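Local coordinates for putative phosphosugar isomerases (Salmonella typhimurium LT2, PDB 3FKJ), which probably acts on phosphosugars as an isomerase of the SIS family, binding carbohydrate derivatives, although its substrate is not established, at residues 236-241 / 327-332; 199-204 / 321-326. All blocks are in the same frame, centred on the assembly; numbering follows the deposited sequence.

How the contacts relate
Both contacts tie helix 313-331 to its surroundings, and together they illustrate how one long helix can be fixed at successive levels. Contact 2 uses the middle of that helix, packed against helix 198-208; contact 1 uses its C-terminal end, from which Arg-332, just beyond residue 331, reaches the turn after helix 223-238. Their centres lie about 11 Å apart, and Ala-327 CB comes within 3.3 Å of Ala-201 O, while Leu-328 CB packs 4.0 Å from Phe-204 CE2. Contact 1 centres on an arginine that bonds to one residue and is covered by another; contact 2 joins a tyrosine's ring packing to a hydrogen bond at its hydroxyl. Both belong to the half built on strands 213-218, 241-246, 263-268 and 290-295.

Contact 1 of 2, residues 236-241 / 327-332; sequences EMQWIN and ALATAR
Arg-332 reaches across from the end of helix 313-331 to Gln-238, and its side chain meets the other segment at every atom from CB to the tip. CB and CG run past the amide oxygen of Gln-238 at the limit of contact, and CD comes closer, 3.3 Å from OE1 of Gln-238. The chain then bends at chi3 (73°), which turns the guanidinium over Ile-240: CD1 of Ile-240 lies 3.6 Å above the plane, over its centre. At the tip, NH1 of Arg-332 donates to two oxygens of one residue, Gln-238 O at 3.0 Å and Gln-238 OE1 at 2.9 Å. The backbone oxygen is met on a lone pair in the carbonyl plane; OE1 is approached from well above its carbonyl plane. Gln-238 itself is folded back, and its NE2 bonds to Met-237 O (2.7 Å) and His-334 O restrain the turn of the amide. Separately, NE2 touches Ala-329 CB at 3.5 Å. Lys-209 O accepts a hydrogen bond from Arg-332 NE. The arginine thus bridges the end of helix 313-331, the chain just beyond helix 198-208, and the turn joining helix 223-238 to strand 241-246, outermost within this chain in the four-stranded parallel sheet.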
# COMPACT_ATOMS: atom_id res chain seq x y z
N GLU A 236 -2.28 -11.61 -13.15
CA GLU A 236 -1.77 -12.97 -13.02
C GLU A 236 -2.52 -14.01 -13.86
O GLU A 236 -1.89 -14.87 -14.49
CB GLU A 236 -1.78 -13.43 -11.55
CG GLU A 236 -1.09 -14.77 -11.30
CD GLU A 236 -1.23 -15.21 -9.87
OE1 GLU A 236 -1.26 -14.32 -8.99
OE2 GLU A 236 -1.33 -16.45 -9.62
N MSE A 237 -3.84 -13.95 -13.82
CA MSE A 237 -4.67 -15.09 -14.23
C MSE A 237 -5.48 -14.81 -15.47
O MSE A 237 -6.21 -15.69 -15.95
CB MSE A 237 -5.57 -15.52 -13.09
CG MSE A 237 -4.81 -15.91 -11.80
SE MSE A 237 -5.80 -17.18 -10.63
CE MSE A 237 -5.05 -16.66 -8.98
N GLN A 238 -5.34 -13.59 -15.99
CA GLN A 238 -6.02 -13.19 -17.22
C GLN A 238 -5.16 -12.46 -18.20
O GLN A 238 -5.60 -12.24 -19.31
CB GLN A 238 -7.27 -12.34 -16.91
CG GLN A 238 -8.41 -13.08 -16.27
CD GLN A 238 -9.00 -14.14 -17.17
OE1 GLN A 238 -9.73 -13.83 -18.09
NE2 GLN A 238 -8.70 -15.38 -16.88
N TRP A 239 -3.96 -12.07 -17.82
CA TRP A 239 -3.10 -11.20 -18.63
C TRP A 239 -3.80 -9.92 -19.12
O TRP A 239 -3.66 -9.55 -20.26
CB TRP A 239 -2.43 -11.93 -19.80
CG TRP A 239 -1.71 -13.17 -19.43
CD1 TRP A 239 -1.09 -13.45 -18.23
CD2 TRP A 239 -1.46 -14.30 -20.29
NE1 TRP A 239 -0.52 -14.71 -18.29
CE2 TRP A 239 -0.73 -15.25 -19.53
CE3 TRP A 239 -1.78 -14.60 -21.63
CZ2 TRP A 239 -0.35 -16.50 -20.06
CZ3 TRP A 239 -1.41 -15.84 -22.15
CH2 TRP A 239 -0.69 -16.76 -21.36
N ILE A 240 -4.52 -9.24 -18.22
CA ILE A 240 -5.19 -7.95 -18.50
C ILE A 240 -4.47 -6.87 -17.69
O ILE A 240 -4.27 -7.02 -16.49
CB ILE A 240 -6.69 -7.99 -18.07
CG1 ILE A 240 -7.49 -8.93 -18.97
CG2 ILE A 240 -7.32 -6.57 -18.06
CD1 ILE A 240 -8.79 -9.50 -18.30
N ASN A 241 -4.07 -5.79 -18.35
CA ASN A 241 -3.34 -4.75 -17.71
C ASN A 241 -4.25 -4.15 -16.64
O ASN A 241 -5.46 -3.98 -16.86
CB ASN A 241 -2.96 -3.65 -18.70
CG ASN A 241 -2.06 -4.13 -19.79
OD1 ASN A 241 -0.89 -4.40 -19.57
ND2 ASN A 241 -2.61 -4.20 -21.02
N ALA A 327 -16.73 -16.46 -14.72
CA ALA A 327 -17.50 -15.98 -15.86
C ALA A 327 -16.61 -15.27 -16.91
O ALA A 327 -16.76 -15.49 -18.11
CB ALA A 327 -18.61 -15.06 -15.40
N LEU A 328 -15.67 -14.43 -16.45
CA LEU A 328 -14.80 -13.69 -17.36
C LEU A 328 -13.82 -14.62 -18.05
O LEU A 328 -13.68 -14.59 -19.29
CB LEU A 328 -14.04 -12.60 -16.62
CG LEU A 328 -13.18 -11.68 -17.46
CD1 LEU A 328 -14.10 -10.90 -18.40
CD2 LEU A 328 -12.37 -10.77 -16.54
N ALA A 329 -13.19 -15.49 -17.25
CA ALA A 329 -12.23 -16.47 -17.77
C ALA A 329 -12.86 -17.36 -18.85
O ALA A 329 -12.23 -17.66 -19.85
CB ALA A 329 -11.62 -17.31 -16.63
N THR A 330 -14.10 -17.78 -18.65
CA THR A 330 -14.79 -18.62 -19.66
C THR A 330 -15.06 -17.79 -20.91
O THR A 330 -14.69 -18.21 -22.00
CB THR A 330 -16.07 -19.25 -19.10
OG1 THR A 330 -15.80 -19.74 -17.78
CG2 THR A 330 -16.56 -20.43 -19.97
N ALA A 331 -15.64 -16.59 -20.75
CA ALA A 331 -15.90 -15.67 -21.89
C ALA A 331 -14.64 -15.36 -22.68
O ALA A 331 -14.71 -15.20 -23.89
CB ALA A 331 -16.53 -14.38 -21.44
N ARG A 332 -13.49 -15.29 -22.00
CA ARG A 332 -12.24 -14.97 -22.67
C ARG A 332 -11.45 -16.17 -23.14
O ARG A 332 -10.38 -16.01 -23.69
CB ARG A 332 -11.35 -14.11 -21.77
CG ARG A 332 -11.99 -12.79 -21.39
CD ARG A 332 -11.08 -11.97 -20.50
NE ARG A 332 -9.94 -11.38 -21.22
CZ ARG A 332 -8.67 -11.77 -21.11
NH1 ARG A 332 -8.31 -12.80 -20.36
NH2 ARG A 332 -7.74 -11.14 -21.80

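Contact 2 of 2, residues 199-204 / 321-326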
# COMPACT_ATOMS: atom_id res chain seq x y z
N GLU A 199 -26.13 -13.93 -12.55
CA GLU A 199 -26.63 -13.33 -13.78
C GLU A 199 -25.77 -12.15 -14.16
O GLU A 199 -25.30 -12.06 -15.29
CB GLU A 199 -28.08 -12.87 -13.58
CG GLU A 199 -28.84 -12.58 -14.85
CD GLU A 199 -30.37 -12.54 -14.64
OE1 GLU A 199 -30.83 -12.65 -13.48
OE2 GLU A 199 -31.11 -12.40 -15.64
N ASP A 200 -25.54 -11.26 -13.20
CA ASP A 200 -24.69 -10.09 -13.43
C ASP A 200 -23.30 -10.49 -13.94
O ASP A 200 -22.79 -9.87 -14.87
CB ASP A 200 -24.59 -9.22 -12.18
CG ASP A 200 -23.93 -7.87 -12.45
OD1 ASP A 200 -24.43 -7.14 -13.31
OD2 ASP A 200 -22.91 -7.54 -11.81
N ALA A 201 -22.73 -11.54 -13.36
CA ALA A 201 -21.39 -12.04 -13.69
C ALA A 201 -21.30 -12.48 -15.13
O ALA A 201 -20.30 -12.22 -15.81
CB ALA A 201 -21.02 -13.18 -12.77
N GLN A 202 -22.34 -13.16 -15.61
CA GLN A 202 -22.46 -13.57 -17.01
C GLN A 202 -22.47 -12.40 -17.98
O GLN A 202 -21.88 -12.44 -19.05
CB GLN A 202 -23.76 -14.37 -17.23
CG GLN A 202 -23.71 -15.79 -16.72
CD GLN A 202 -22.40 -16.45 -17.05
OE1 GLN A 202 -21.97 -16.45 -18.20
NE2 GLN A 202 -21.71 -16.98 -16.03
N ARG A 203 -23.18 -11.36 -17.58
CA ARG A 203 -23.40 -10.19 -18.40
C ARG A 203 -22.08 -9.36 -18.44
O ARG A 203 -21.65 -8.85 -19.49
CB ARG A 203 -24.64 -9.50 -17.79
CG ARG A 203 -25.08 -8.19 -18.36
CD ARG A 203 -24.82 -7.04 -17.37
NE ARG A 203 -23.59 -6.33 -17.70
CZ ARG A 203 -22.54 -6.12 -16.89
NH1 ARG A 203 -21.50 -5.47 -17.40
NH2 ARG A 203 -22.52 -6.51 -15.60
N PHE A 204 -21.41 -9.31 -17.28
CA PHE A 204 -20.07 -8.77 -17.14
C PHE A 204 -19.03 -9.45 -18.06
O PHE A 204 -18.32 -8.77 -18.84
CB PHE A 204 -19.65 -8.90 -15.67
CG PHE A 204 -18.19 -8.62 -15.42
CD1 PHE A 204 -17.73 -7.33 -15.28
CD2 PHE A 204 -17.28 -9.66 -15.31
CE1 PHE A 204 -16.42 -7.08 -15.05
CE2 PHE A 204 -15.94 -9.40 -15.06
CZ PHE A 204 -15.51 -8.12 -14.92
N LEU A 321 -16.22 -12.16 -6.01
CA LEU A 321 -15.39 -12.04 -7.20
C LEU A 321 -15.08 -13.37 -7.87
O LEU A 321 -14.91 -13.40 -9.08
CB LEU A 321 -14.06 -11.27 -6.88
CG LEU A 321 -14.15 -9.74 -6.81
CD1 LEU A 321 -12.90 -9.13 -6.17
CD2 LEU A 321 -14.41 -9.14 -8.19
N ASP A 322 -15.02 -14.46 -7.11
CA ASP A 322 -14.81 -15.81 -7.68
C ASP A 322 -15.79 -16.06 -8.80
O ASP A 322 -15.44 -16.69 -9.81
CB ASP A 322 -14.96 -16.92 -6.64
CG ASP A 322 -13.70 -17.12 -5.78
OD1 ASP A 322 -12.61 -16.67 -6.17
OD2 ASP A 322 -13.79 -17.76 -4.71
N VAL A 323 -17.00 -15.54 -8.65
CA VAL A 323 -18.08 -15.76 -9.62
C VAL A 323 -17.79 -14.96 -10.88
O VAL A 323 -17.81 -15.50 -11.97
CB VAL A 323 -19.51 -15.44 -9.03
CG1 VAL A 323 -20.63 -15.73 -10.07
CG2 VAL A 323 -19.74 -16.20 -7.70
N TYR A 324 -17.48 -13.67 -10.72
CA TYR A 324 -17.17 -12.84 -11.87
C TYR A 324 -15.92 -13.35 -12.58
O TYR A 324 -15.89 -13.36 -13.80
CB TYR A 324 -16.97 -11.39 -11.46
CG TYR A 324 -18.23 -10.72 -11.01
CD1 TYR A 324 -18.67 -10.82 -9.70
CD2 TYR A 324 -18.99 -9.97 -11.91
CE1 TYR A 324 -19.83 -10.21 -9.29
CE2 TYR A 324 -20.14 -9.35 -11.50
CZ TYR A 324 -20.57 -9.47 -10.18
OH TYR A 324 -21.74 -8.84 -9.74
N ASN A 325 -14.90 -13.75 -11.82
CA ASN A 325 -13.64 -14.27 -12.37
C ASN A 325 -13.77 -15.51 -13.23
O ASN A 325 -13.08 -15.62 -14.26
CB ASN A 325 -12.61 -14.53 -11.28
CG ASN A 325 -12.27 -13.30 -10.50
OD1 ASN A 325 -12.57 -12.19 -10.92
ND2 ASN A 325 -11.64 -13.48 -9.35
N LEU A 326 -14.61 -16.46 -12.81
CA LEU A 326 -14.89 -17.64 -13.63
C LEU A 326 -15.68 -17.25 -14.89
O LEU A 326 -15.35 -17.67 -16.00
CB LEU A 326 -15.67 -18.69 -12.82
CG LEU A 326 -15.71 -20.13 -13.32
CD1 LEU A 326 -14.30 -20.71 -13.35
CD2 LEU A 326 -16.61 -20.96 -12.44
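Two helices of an SIS-type alpha/beta fold, 198-208 and 313-331, pack here beside strand 290-295, outermost within this chain in the four-stranded parallel sheet. The segments run in broadly the same direction, crossing at -36° with their axes 8.5 Å apart. This close approach is made at an alanine: Ala-201 and Tyr-324 are the nearest residues of the two backbones, and the tyrosine ring lies against the neighbouring helix. Ala-201 CB sits over one face of that ring, offset toward its rim, in a CH-pi contact 4.1 Å from the centroid. The same methyl also touches Val-323 CG1 at 3.7 Å, so one methyl touches two successive side chains of helix 313-331.

Phe-204 supplies the aromatic partner. Its CG stands anti to the backbone N (chi1 169°), which carries the ring toward helix 313-331, where the two rings form a T-shaped pair, the edge of Tyr-324 toward the face of Phe-204, with planes 84° apart and centroids 5.5 Å apart. The nearest atoms of the two rings are Tyr-324 CD2 and Phe-204 CD2, at 3.8 Å. Further out along the tyrosine, Asp-200 meets the edge of the ring.

The carboxylate of Asp-200 is shared among several donors. Arg-203 NH2 forms a salt bridge with OD1 at 3.0 Å, coming from above the carboxylate plane, and Gln-292 NE2 on strand 290-295 bonds to OD2; Gln-292 OE1 in turn accepts from Arg-203 NH2, closing a network between helix and sheet. Tyr-324 OH completes it by donating to Asp-200 OD2 at 2.7 Å, on the anti lone pair, away from OD1.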